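Local coordinates for protein xyloglucanase (Paenibacillus pabuli, PDB 2JEP) that hydrolyses xyloglucan, a plant cell-wall polysaccharide, probably by cutting within its beta-1,4-glucan backbone, as a family 5 glycoside hydrolase, at residues Gly134-Ser137 and Leu143-Asn146; Ala152-Tyr157 and Asn203-Asp208; Gly189-Ala194 and Gly236-Thr241; Pro225-Asn228 and Asp232-Val235; Ser307-Phe312 and Lys352-Val357. All coordinates share one frame; numbering follows the deposited sequence. Where two conformers were deposited one is given.

Contact 1. Residues Gly134-Ser137 and Leu143-Asn146; sequences GYNS and LLVN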
# COMPACT_ATOMS: atom_id res chain seq x y z
N GLY A 134 -0.20 -10.76 7.23
CA GLY A 134 0.94 -10.33 8.03
C GLY A 134 0.64 -9.75 9.38
O GLY A 134 1.58 -9.40 10.11
N TYR A 135 -0.64 -9.68 9.76
CA TYR A 135 -1.04 -9.12 11.04
C TYR A 135 -1.28 -10.15 12.13
O TYR A 135 -2.05 -11.09 11.96
CB TYR A 135 -2.31 -8.34 10.90
CG TYR A 135 -2.26 -7.03 10.13
CD1 TYR A 135 -1.52 -5.96 10.60
CD2 TYR A 135 -3.03 -6.85 8.99
CE1 TYR A 135 -1.52 -4.74 9.93
CE2 TYR A 135 -3.06 -5.65 8.32
CZ TYR A 135 -2.31 -4.58 8.80
OH TYR A 135 -2.36 -3.38 8.12
N ASN A 136 -0.68 -9.90 13.30
CA ASN A 136 -0.99 -10.67 14.51
C ASN A 136 -2.47 -10.60 14.86
O ASN A 136 -3.03 -11.59 15.32
CB ASN A 136 -0.15 -10.17 15.70
CG ASN A 136 1.27 -10.66 15.67
OD1 ASN A 136 2.18 -9.97 15.15
ND2 ASN A 136 1.48 -11.84 16.19
N SER A 137 -3.09 -9.45 14.63
CA SER A 137 -4.46 -9.22 15.05
C SER A 137 -5.53 -9.78 14.12
O SER A 137 -6.72 -9.72 14.44
CB SER A 137 -4.69 -7.72 15.24
OG SER A 137 -4.54 -7.05 14.01
N LEU A 143 1.99 -14.63 8.74
CA LEU A 143 3.26 -14.10 8.25
C LEU A 143 3.73 -13.14 9.33
O LEU A 143 3.58 -11.93 9.25
CB LEU A 143 3.07 -13.44 6.88
CG LEU A 143 4.33 -12.84 6.27
CD1 LEU A 143 5.40 -13.91 5.94
CD2 LEU A 143 3.98 -12.00 5.04
N LEU A 144 4.26 -13.74 10.39
CA LEU A 144 4.46 -13.07 11.66
C LEU A 144 5.93 -13.03 11.99
O LEU A 144 6.53 -14.07 12.27
CB LEU A 144 3.68 -13.77 12.80
CG LEU A 144 2.17 -13.89 12.61
CD1 LEU A 144 1.52 -14.61 13.78
CD2 LEU A 144 1.48 -12.55 12.32
N VAL A 145 6.50 -11.82 12.03
CA VAL A 145 7.93 -11.71 12.34
C VAL A 145 8.26 -12.31 13.73
O VAL A 145 9.36 -12.71 13.98
CB VAL A 145 8.43 -10.27 12.26
CG1 VAL A 145 8.37 -9.78 10.80
CG2 VAL A 145 7.64 -9.34 13.20
N ASN A 146 7.27 -12.27 14.63
CA ASN A 146 7.39 -12.78 15.99
C ASN A 146 6.99 -14.25 16.11
O ASN A 146 7.12 -14.83 17.18
CB ASN A 146 6.56 -11.94 16.96
CG ASN A 146 5.10 -11.82 16.57
OD1 ASN A 146 4.18 -12.35 17.25
ND2 ASN A 146 4.87 -11.15 15.47

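Contact 2. Residues Ala152-Tyr157 and Asn203-Asp208; sequences AIKEKY and NQIFVD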
# COMPACT_ATOMS: atom_id res chain seq x y z
N ALA A 152 8.53 -22.80 8.83
CA ALA A 152 7.26 -23.01 8.16
C ALA A 152 6.73 -21.70 7.59
O ALA A 152 6.18 -21.70 6.50
CB ALA A 152 6.23 -23.63 9.12
N ILE A 153 6.86 -20.60 8.33
CA ILE A 153 6.39 -19.31 7.78
C ILE A 153 7.10 -19.00 6.46
O ILE A 153 6.47 -18.62 5.47
CB ILE A 153 6.61 -18.18 8.77
CG1 ILE A 153 5.69 -18.37 10.01
CG2 ILE A 153 6.38 -16.82 8.13
CD1 ILE A 153 6.08 -17.44 11.21
N LYS A 154 8.42 -19.15 6.45
CA LYS A 154 9.19 -18.82 5.26
C LYS A 154 8.91 -19.74 4.10
O LYS A 154 8.87 -19.28 2.94
CB LYS A 154 10.68 -18.83 5.59
CG LYS A 154 11.09 -17.67 6.48
CD LYS A 154 12.53 -17.82 6.95
CE LYS A 154 13.00 -16.62 7.72
NZ LYS A 154 14.44 -16.77 8.11
N GLU A 155 8.71 -21.03 4.37
CA GLU A 155 8.39 -21.94 3.29
C GLU A 155 7.00 -21.69 2.73
O GLU A 155 6.80 -21.72 1.53
CB GLU A 155 8.53 -23.39 3.78
CG GLU A 155 8.22 -24.46 2.76
CD GLU A 155 9.16 -24.55 1.60
OE1 GLU A 155 10.30 -24.05 1.70
OE2 GLU A 155 8.75 -25.20 0.57
N LYS A 156 6.03 -21.46 3.59
CA LYS A 156 4.68 -21.12 3.16
C LYS A 156 4.70 -19.87 2.31
O LYS A 156 4.07 -19.80 1.26
CB LYS A 156 3.80 -20.94 4.39
CG LYS A 156 2.32 -20.64 4.11
CD LYS A 156 1.51 -20.74 5.41
CE LYS A 156 0.06 -20.40 5.24
NZ LYS A 156 -0.69 -20.70 6.51
N TYR A 157 5.40 -18.85 2.79
CA TYR A 157 5.51 -17.59 2.06
C TYR A 157 6.12 -17.78 0.66
O TYR A 157 5.61 -17.25 -0.33
CB TYR A 157 6.32 -16.62 2.91
CG TYR A 157 6.46 -15.22 2.37
CD1 TYR A 157 5.38 -14.35 2.35
CD2 TYR A 157 7.69 -14.74 1.93
CE1 TYR A 157 5.52 -13.04 1.93
CE2 TYR A 157 7.84 -13.44 1.50
CZ TYR A 157 6.76 -12.58 1.50
OH TYR A 157 6.93 -11.28 1.06
N ASN A 203 11.42 -10.28 2.70
CA ASN A 203 11.60 -9.49 1.47
C ASN A 203 12.57 -10.19 0.51
O ASN A 203 12.35 -10.19 -0.69
CB ASN A 203 12.09 -8.07 1.76
CG ASN A 203 10.98 -7.14 2.21
OD1 ASN A 203 9.82 -7.33 1.86
ND2 ASN A 203 11.34 -6.09 2.96
N GLN A 204 13.65 -10.76 1.05
CA GLN A 204 14.65 -11.44 0.19
C GLN A 204 14.07 -12.68 -0.47
O GLN A 204 14.29 -12.93 -1.66
CB GLN A 204 15.89 -11.78 1.01
CG GLN A 204 17.03 -12.28 0.13
CD GLN A 204 17.50 -11.18 -0.80
OE1 GLN A 204 18.08 -10.17 -0.35
NE2 GLN A 204 17.22 -11.32 -2.10
N ILE A 205 13.35 -13.48 0.31
CA ILE A 205 12.67 -14.67 -0.23
C ILE A 205 11.69 -14.30 -1.33
O ILE A 205 11.63 -14.95 -2.40
CB ILE A 205 11.94 -15.45 0.92
CG1 ILE A 205 12.97 -16.08 1.86
CG2 ILE A 205 11.01 -16.54 0.35
CD1 ILE A 205 12.39 -16.44 3.24
N PHE A 206 10.90 -13.26 -1.07
CA PHE A 206 9.96 -12.76 -2.08
C PHE A 206 10.69 -12.42 -3.38
O PHE A 206 10.30 -12.87 -4.46
CB PHE A 206 9.20 -11.56 -1.50
CG PHE A 206 8.61 -10.64 -2.51
CD1 PHE A 206 7.44 -10.97 -3.19
CD2 PHE A 206 9.17 -9.40 -2.76
CE1 PHE A 206 6.86 -10.06 -4.08
CE2 PHE A 206 8.60 -8.51 -3.64
CZ PHE A 206 7.45 -8.84 -4.31
N VAL A 207 11.71 -11.57 -3.29
CA VAL A 207 12.39 -11.12 -4.49
C VAL A 207 12.93 -12.32 -5.29
O VAL A 207 12.66 -12.46 -6.47
CB VAL A 207 13.52 -10.10 -4.16
CG1 VAL A 207 14.41 -9.86 -5.39
CG2 VAL A 207 12.93 -8.75 -3.61
N ASP A 208 13.69 -13.17 -4.61
CA ASP A 208 14.34 -14.26 -5.33
C ASP A 208 13.34 -15.28 -5.86
O ASP A 208 13.52 -15.84 -6.94
CB ASP A 208 15.33 -14.98 -4.42
CG ASP A 208 16.51 -14.10 -4.00
OD1 ASP A 208 16.86 -13.14 -4.69
OD2 ASP A 208 17.13 -14.41 -2.97

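Contact 3. Residues Gly189-Ala194 and Gly236-Thr241; sequences GNPNSA and GNYGFT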
# COMPACT_ATOMS: atom_id res chain seq x y z
N GLY A 189 6.80 0.91 19.34
CA GLY A 189 8.11 1.39 19.72
C GLY A 189 9.17 0.77 18.84
O GLY A 189 8.90 0.22 17.78
N ASN A 190 10.41 0.91 19.26
CA ASN A 190 11.54 0.57 18.42
C ASN A 190 11.47 -0.92 18.08
O ASN A 190 11.17 -1.77 18.94
CB ASN A 190 12.88 0.90 19.09
CG ASN A 190 13.12 2.40 19.27
OD1 ASN A 190 12.34 3.23 18.80
ND2 ASN A 190 14.22 2.74 19.93
N PRO A 191 11.75 -1.26 16.83
CA PRO A 191 11.69 -2.65 16.39
C PRO A 191 12.71 -3.56 17.03
O PRO A 191 13.90 -3.24 17.14
CB PRO A 191 11.97 -2.58 14.90
CG PRO A 191 12.22 -1.20 14.59
CD PRO A 191 12.05 -0.34 15.73
N ASN A 192 12.25 -4.74 17.39
CA ASN A 192 13.13 -5.82 17.80
C ASN A 192 14.04 -6.20 16.62
O ASN A 192 13.53 -6.51 15.54
CB ASN A 192 12.20 -6.97 18.24
CG ASN A 192 12.92 -8.23 18.63
OD1 ASN A 192 13.76 -8.73 17.89
ND2 ASN A 192 12.54 -8.80 19.79
N SER A 193 15.35 -6.16 16.81
CA SER A 193 16.28 -6.40 15.73
C SER A 193 16.17 -7.81 15.13
O SER A 193 16.30 -7.96 13.90
CB SER A 193 17.72 -6.16 16.17
OG SER A 193 18.03 -6.89 17.33
N ALA A 194 15.91 -8.81 15.96
CA ALA A 194 15.74 -10.17 15.44
C ALA A 194 14.49 -10.26 14.56
O ALA A 194 14.49 -10.90 13.53
CB ALA A 194 15.66 -11.18 16.59
N GLY A 236 15.86 5.03 9.41
CA GLY A 236 16.83 5.11 10.49
C GLY A 236 17.62 3.84 10.69
O GLY A 236 17.45 2.86 9.96
N ASN A 237 18.49 3.85 11.70
CA ASN A 237 19.39 2.72 11.92
C ASN A 237 18.77 1.69 12.85
O ASN A 237 19.22 1.50 13.98
CB ASN A 237 20.74 3.22 12.47
CG ASN A 237 21.77 2.13 12.53
OD1 ASN A 237 21.67 1.12 11.83
ND2 ASN A 237 22.77 2.31 13.38
N TYR A 238 17.72 1.03 12.37
CA TYR A 238 16.93 0.10 13.17
C TYR A 238 16.97 -1.33 12.67
O TYR A 238 16.43 -2.23 13.34
CB TYR A 238 15.46 0.54 13.22
CG TYR A 238 15.26 1.86 13.95
CD1 TYR A 238 15.20 1.90 15.34
CD2 TYR A 238 15.16 3.06 13.24
CE1 TYR A 238 15.00 3.12 16.01
CE2 TYR A 238 14.95 4.27 13.90
CZ TYR A 238 14.88 4.30 15.28
OH TYR A 238 14.67 5.52 15.91
N GLY A 239 17.62 -1.55 11.54
CA GLY A 239 17.77 -2.90 11.03
C GLY A 239 17.30 -3.16 9.61
O GLY A 239 17.53 -4.24 9.08
N PHE A 240 16.64 -2.19 8.97
CA PHE A 240 16.21 -2.44 7.58
C PHE A 240 17.42 -2.70 6.69
O PHE A 240 18.42 -2.00 6.80
CB PHE A 240 15.44 -1.24 7.03
CG PHE A 240 14.89 -1.44 5.63
CD1 PHE A 240 13.85 -2.31 5.39
CD2 PHE A 240 15.46 -0.78 4.56
CE1 PHE A 240 13.36 -2.46 4.11
CE2 PHE A 240 14.98 -0.97 3.27
CZ PHE A 240 13.93 -1.80 3.05
N THR A 241 17.32 -3.69 5.81
CA THR A 241 18.29 -3.91 4.77
C THR A 241 17.62 -4.01 3.41
O THR A 241 16.49 -4.48 3.30
CB THR A 241 19.18 -5.14 5.02
OG1 THR A 241 18.37 -6.32 5.04
CG2 THR A 241 19.97 -5.00 6.33
O HOH W 1 16.07 -2.14 16.00

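Contact 4. Residues Pro225-Asn228 and Asp232-Val235; sequences PGWN and DYTV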
# COMPACT_ATOMS: atom_id res chain seq x y z
N PRO A 225 8.35 -3.18 1.86
CA PRO A 225 8.39 -2.27 2.97
C PRO A 225 9.46 -2.59 3.99
O PRO A 225 10.02 -3.68 3.99
CB PRO A 225 7.02 -2.52 3.61
CG PRO A 225 6.88 -4.02 3.48
CD PRO A 225 7.54 -4.37 2.17
N GLY A 226 9.67 -1.64 4.89
CA GLY A 226 10.31 -1.91 6.17
C GLY A 226 9.28 -2.10 7.27
O GLY A 226 8.12 -2.42 7.02
N TRP A 227 9.72 -1.93 8.50
CA TRP A 227 8.93 -2.25 9.68
C TRP A 227 7.66 -1.41 9.78
O TRP A 227 7.72 -0.18 9.88
CB TRP A 227 9.79 -1.98 10.92
CG TRP A 227 9.20 -2.40 12.21
CD1 TRP A 227 8.51 -1.63 13.10
CD2 TRP A 227 9.32 -3.69 12.82
NE1 TRP A 227 8.19 -2.36 14.21
CE2 TRP A 227 8.66 -3.63 14.07
CE3 TRP A 227 9.92 -4.90 12.42
CZ2 TRP A 227 8.60 -4.72 14.93
CZ3 TRP A 227 9.85 -5.97 13.27
CH2 TRP A 227 9.19 -5.88 14.51
N ASN A 228 6.51 -2.09 9.76
CA ASN A 228 5.20 -1.45 9.93
C ASN A 228 4.98 -0.29 8.97
O ASN A 228 4.22 0.62 9.29
CB ASN A 228 4.96 -0.98 11.36
CG ASN A 228 3.50 -0.83 11.65
OD1 ASN A 228 2.66 -1.51 11.03
ND2 ASN A 228 3.18 0.02 12.62
N ASP A 232 10.27 6.41 9.80
CA ASP A 232 11.43 6.53 10.70
C ASP A 232 12.11 5.19 10.91
O ASP A 232 13.35 5.10 10.95
CB ASP A 232 10.98 7.03 12.05
CG ASP A 232 10.68 8.52 12.08
OD1 ASP A 232 10.97 9.24 11.10
OD2 ASP A 232 10.18 8.95 13.13
N TYR A 233 11.33 4.13 11.04
CA TYR A 233 11.92 2.81 11.29
C TYR A 233 12.49 2.14 10.04
O TYR A 233 13.17 1.13 10.15
CB TYR A 233 10.93 1.87 11.99
CG TYR A 233 10.53 2.29 13.39
CD1 TYR A 233 11.47 2.83 14.27
CD2 TYR A 233 9.23 2.16 13.85
CE1 TYR A 233 11.13 3.20 15.55
CE2 TYR A 233 8.88 2.52 15.13
CZ TYR A 233 9.83 3.05 15.97
OH TYR A 233 9.49 3.42 17.27
N THR A 234 12.21 2.71 8.87
CA THR A 234 12.75 2.26 7.60
C THR A 234 14.00 3.03 7.21
O THR A 234 14.96 2.45 6.69
CB THR A 234 11.67 2.33 6.50
OG1 THR A 234 10.50 1.63 6.95
CG2 THR A 234 12.14 1.75 5.20
N VAL A 235 14.01 4.34 7.45
CA VAL A 235 15.18 5.14 7.07
C VAL A 235 16.25 5.19 8.16
O VAL A 235 17.42 5.37 7.84
CB VAL A 235 14.83 6.59 6.64
CG1 VAL A 235 13.84 6.57 5.47
CG2 VAL A 235 14.32 7.44 7.84
O HOH W 2 8.35 0.85 5.34

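Contact 5. Residues Ser307-Phe312 and Lys352-Val357; sequences SMYDKF and KKYKMV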
# COMPACT_ATOMS: atom_id res chain seq x y z
N SER A 307 13.23 12.50 4.19
CA SER A 307 14.09 11.42 4.69
C SER A 307 14.01 10.19 3.78
O SER A 307 15.02 9.50 3.59
CB SER A 307 13.78 11.09 6.14
OG SER A 307 12.59 10.33 6.32
N MET A 308 12.83 9.91 3.20
CA MET A 308 12.71 8.81 2.26
C MET A 308 13.43 9.11 0.95
O MET A 308 14.05 8.23 0.35
CB MET A 308 11.22 8.50 1.98
CG MET A 308 10.47 7.90 3.15
SD MET A 308 11.01 6.22 3.59
CE MET A 308 10.32 5.25 2.22
N TYR A 309 13.35 10.36 0.50
CA TYR A 309 14.07 10.78 -0.70
C TYR A 309 15.57 10.60 -0.51
O TYR A 309 16.27 10.00 -1.35
CB TYR A 309 13.72 12.24 -1.01
CG TYR A 309 14.54 12.78 -2.14
CD1 TYR A 309 14.15 12.57 -3.45
CD2 TYR A 309 15.70 13.52 -1.90
CE1 TYR A 309 14.90 13.05 -4.50
CE2 TYR A 309 16.47 13.99 -2.95
CZ TYR A 309 16.06 13.77 -4.23
OH TYR A 309 16.85 14.25 -5.27
N ASP A 310 16.08 11.12 0.60
CA ASP A 310 17.52 11.10 0.85
C ASP A 310 18.05 9.66 0.98
O ASP A 310 19.15 9.36 0.52
CB ASP A 310 17.83 11.87 2.12
CG ASP A 310 17.71 13.37 1.97
OD1 ASP A 310 17.69 13.89 0.84
OD2 ASP A 310 17.64 14.04 3.02
N LYS A 311 17.30 8.78 1.63
CA LYS A 311 17.78 7.43 1.90
C LYS A 311 17.63 6.52 0.69
O LYS A 311 18.51 5.71 0.43
CB LYS A 311 17.06 6.83 3.11
CG LYS A 311 17.55 5.46 3.54
CD LYS A 311 19.03 5.40 3.87
CE LYS A 311 19.42 6.30 5.03
NZ LYS A 311 20.85 6.10 5.41
N PHE A 312 16.51 6.63 -0.03
CA PHE A 312 16.15 5.66 -1.05
C PHE A 312 16.11 6.21 -2.45
O PHE A 312 16.72 5.64 -3.35
CB PHE A 312 14.83 4.96 -0.69
CG PHE A 312 14.90 4.24 0.61
CD1 PHE A 312 15.76 3.16 0.76
CD2 PHE A 312 14.09 4.61 1.68
CE1 PHE A 312 15.85 2.51 1.93
CE2 PHE A 312 14.18 3.92 2.88
CZ PHE A 312 15.05 2.87 2.99
N LYS A 352 5.09 14.45 -4.76
CA LYS A 352 5.51 14.93 -6.08
C LYS A 352 6.86 15.62 -6.00
O LYS A 352 7.75 15.37 -6.84
CB LYS A 352 4.43 15.87 -6.66
CG LYS A 352 4.75 16.47 -8.05
CD LYS A 352 4.45 15.52 -9.17
CE LYS A 352 4.77 16.14 -10.54
NZ LYS A 352 4.24 17.51 -10.69
N LYS A 353 7.04 16.47 -4.99
CA LYS A 353 8.30 17.19 -4.79
C LYS A 353 9.48 16.24 -4.68
O LYS A 353 10.54 16.47 -5.28
CB LYS A 353 8.22 18.05 -3.54
CG LYS A 353 9.50 18.76 -3.15
CD LYS A 353 9.32 19.53 -1.88
CE LYS A 353 10.62 20.25 -1.50
NZ LYS A 353 10.49 21.00 -0.22
N TYR A 354 9.27 15.17 -3.93
CA TYR A 354 10.35 14.23 -3.61
C TYR A 354 10.30 12.98 -4.49
O TYR A 354 10.92 11.97 -4.16
CB TYR A 354 10.36 13.90 -2.11
CG TYR A 354 10.98 15.05 -1.34
CD1 TYR A 354 12.29 15.41 -1.57
CD2 TYR A 354 10.26 15.77 -0.41
CE1 TYR A 354 12.87 16.46 -0.91
CE2 TYR A 354 10.82 16.84 0.25
CZ TYR A 354 12.15 17.18 -0.01
OH TYR A 354 12.74 18.25 0.62
N LYS A 355 9.61 13.10 -5.63
CA LYS A 355 9.67 12.11 -6.68
C LYS A 355 9.30 10.72 -6.19
O LYS A 355 9.95 9.73 -6.50
CB LYS A 355 11.07 12.13 -7.32
CG LYS A 355 11.54 13.53 -7.62
CD LYS A 355 10.66 14.21 -8.60
N MET A 356 8.17 10.67 -5.47
CA MET A 356 7.64 9.41 -4.98
C MET A 356 6.14 9.36 -5.23
O MET A 356 5.51 10.38 -5.51
CB MET A 356 8.01 9.22 -3.51
CG MET A 356 7.62 10.38 -2.60
SD MET A 356 8.20 10.29 -0.91
CE MET A 356 9.97 10.52 -1.16
N VAL A 357 5.57 8.15 -5.19
CA VAL A 357 4.19 7.96 -5.66
C VAL A 357 3.22 8.01 -4.49
O VAL A 357 3.33 7.19 -3.58
CB VAL A 357 4.01 6.61 -6.37
CG1 VAL A 357 2.57 6.42 -6.84
CG2 VAL A 357 5.00 6.44 -7.53

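Contact 1. Residues Gly134-Ser137 and Leu143-Asn146
G134 and L143 form the tight end of this contact, where two arms of one loop meet backbone to backbone. The CA of G134 lies 3.3 Å from the O of L143, and its hydrogen points towards that oxygen in a CA-H...O contact. L143 CB also comes up against the same glycine carbon. Next along, L144 lays its branched end alongside the other arm: CG stands anti to the carbonyl carbon (chi1 -58°), which carries CD2 to within 3.6 Å of N136 N and 3.7 Å of Y135 C. The other methyl, CD1, reaches the amide of N136, lying 3.7 Å from ND2.

Both arms belong to the connection that follows the third strand, 125-128, of the (beta/alpha)8 barrel and leads into helix 150-167, at the end of the barrel where TIM-barrel enzymes bind their substrates. The side chain of Y135 sets off away from the other arm, and its OH is hydrogen-bonded to E182, with a calcium ion nearby.

The looser end is polar, carried by two partly exposed asparagines. N136 and N146 arrive from opposite directions and join in a pair of reciprocal amide bonds: N146 ND2 donates to N136 OD1 (3.0 Å), and N136 ND2 donates to N146 OD1 (2.9 Å). Each donor lies in the plane of the carbonyl it meets and uses a lone pair. The two amides are not coplanar, however, but turned 35° from each other, which tilts each acceptor out of the plane of the donating amide. With two bonds acting together, neither amide can flip without breaking both.

Contact 2. Residues Ala152-Tyr157 and Asn203-Asp208
Y157 reaches from helix 150-167 to I205 and F206 on helix 193-211, the two helices that follow the third and fourth strands of the (beta/alpha)8 barrel. Such neighbours on the outer layer of a barrel run roughly parallel, and here the axes of the two short segments approach to 10.3 Å with a crossing angle of -26°. At that spacing the backbones stay clear of each other, and the contact is made almost wholly by side chains.

The tyrosine spans the space between the helices. Its CG is anti to the backbone N (chi1 -176°), a torsion that sends the ring across to the far helix. I205 meets the ring at its edge, near the plane, with CG2 4.1 Å from Y157 CD2. F206 instead receives the outer end of the tyrosine obliquely: its CB lies 3.4 Å from Y157 OH and 3.8 Å from Y157 CE2, while its own ring heads away to meet W161, which also takes the ring of Y157 edge-to-face. The phenolic OH is hydrogen-bonded to the backbone carbonyl of S179, so the polar end of this buried ring has a mate. A phenylalanine in its place would remove that hydroxyl, probably leaving the S179 carbonyl without its donor and opening a small gap beside F206 CB.

Nearer the surface, K154 and I205 cross at about a right angle. The lysine chain is extended beyond CG, and its first methylenes lie over the isoleucine while the charged end leads away from it. I205 thus serves both partners through different methyls, CG2 for the tyrosine and CD1 for the lysine, with K154 CG 3.7 Å from I205 CD1.

Contact 3. Residues Gly189-Ala194 and Gly236-Thr241
Matching first torsions bring N190 and Y238 together: in each residue CG is anti to the carbonyl carbon (chi1 -68° and -65°), and the two side chains then cross obliquely. The N190 amide carbon CG lies 3.8 Å from Y238 CE1, with the amide turned 62° from the ring, and the amide oxygen is hydrogen-bonded to Y233 OH. P191 packs nearer the root of the same side chain, its ring lying obliquely against it: CD is 3.9 Å from Y238 CD1, and CG is 3.9 Å from Y238 CB. No direct hydrogen bond joins the two segments. A water does so instead, donating to the backbone O of P191 and to the backbone O of Y238, each at 2.7 Å. G239, next in line, has a positive phi at which a side chain would be jammed against the preceding carbonyl. Beyond the proline, N192 OD1 accepts from Y195 N and, weakly, from A194 N, starting helix 193-211. This is a surface contact between loops of a (beta/alpha)8 barrel, one leading from the fourth strand to an N-capped helix, the other running between the fifth and sixth strands.

Contact 4. Residues Pro225-Asn228 and Asp232-Val235
G226 faces T234 where the chain leaves the fifth barrel strand, 222-225, and turns into the short helix 231-235. The glycine CA lies 3.6 Å from T234 OG1, so close that a beta carbon at this position would collide with the hydroxyl. The absence of a side chain is therefore what lets the two backbones approach to 5.0 Å between the CA atoms of G226 and T234. Water fills the polar role between them: it accepts from G226 N (2.9 Å) and donates to T234 OG1 (2.8 Å). The threonine oxygen, anti to the carbonyl carbon (chi1 -53°), is also hydrogen-bonded to the backbone O of N230, which fixes its rotation from the helix side.

At W227 the contact changes from polar to aromatic. The indole and the ring of Y233 are nearly perpendicular, with planes 86° apart, and they meet obliquely. Touching is done by one carbon of each ring, W227 CD1 and Y233 CD2, 3.9 Å apart. At the base of the side chains, W227 CB sits 4.2 Å from Y233 CB. The W227 backbone N is hydrogen-bonded to Y196 OH, which is also hydrogen-bonded to the carbonyl O of Y233, so a single phenol ties the two segments together.

Helix 193-211 lies against one side of this turn, with Y195 and L199 packed on the indole and N203 hydrogen-bonded to the carbonyl of P225; helix 298-313 brings F312 onto T234, and strand 222-225 of the barrel leads directly into G226.

Contact 5. Residues Ser307-Phe312 and Lys352-Val357
Y309 and Y354 interlock where helix 298-313 passes the end of helix 336-353, two outer helices of the (beta/alpha)8 barrel that follow its sixth and seventh strands. The second helix stops at a Schellman motif with K355, at positive phi, as its C-prime residue, and the chain then turns towards the eighth strand, 357-362. That turn offers a hollow, bounded by the Y354 ring and its backbone carbonyl, into which Y309 projects.

The tyrosine is placed there by a CG anti to the backbone N (chi1 174°). The two side chains cross at about a right angle, with ring planes 48° apart and centroids separated by 5.3 Å, an oblique meeting. One ring carbon of Y354 makes the bump: CD1 nestles into the root of Y309, 3.5 Å from both CB and CG. In return, the rim of the Y309 ring slides past the end of the helix. An alanine in place of Y309 would take away the ring and probably leave a gap beside Y354, whose ring would be set freer to turn although its hydroxyl is hydrogen-bonded to E302.

On the barrel side, M356 packs on V319 and I321 of strand 319-324 and directs its CE towards M308 CB and the start of Y309, but this methionine was modelled in two conformers, so its exact fit is doubtful. The Y354 ring also rests on the aliphatic part of its own neighbour, with K353 CG 4.1 Å above one face, offset toward the rim. At the edge of its ring, Y309 CD1 stands 3.4 Å from Y354 O.

In the fold
Along the chain the contacts come in series at first, contact 1 closing before contact 2 opens, while contacts 2 and 3 alternate their segments and share helix 193-211. Contact 4 is nested in the loop that contact 3 closes, and their centres are about 8 Å apart; contact 5 follows last, its centre about 28 Å from those of contacts 1 and 2. Contact 1 packs on contact 2 through L143, and V235 carries contact 4 onto M308 and F312 of contact 5. Contacts 1, 3 and 4 cluster in the loops after the third to fifth strands of the (beta/alpha)8 barrel, while contacts 2 and 5 join outer helices, contact 5 at the entry to the eighth strand.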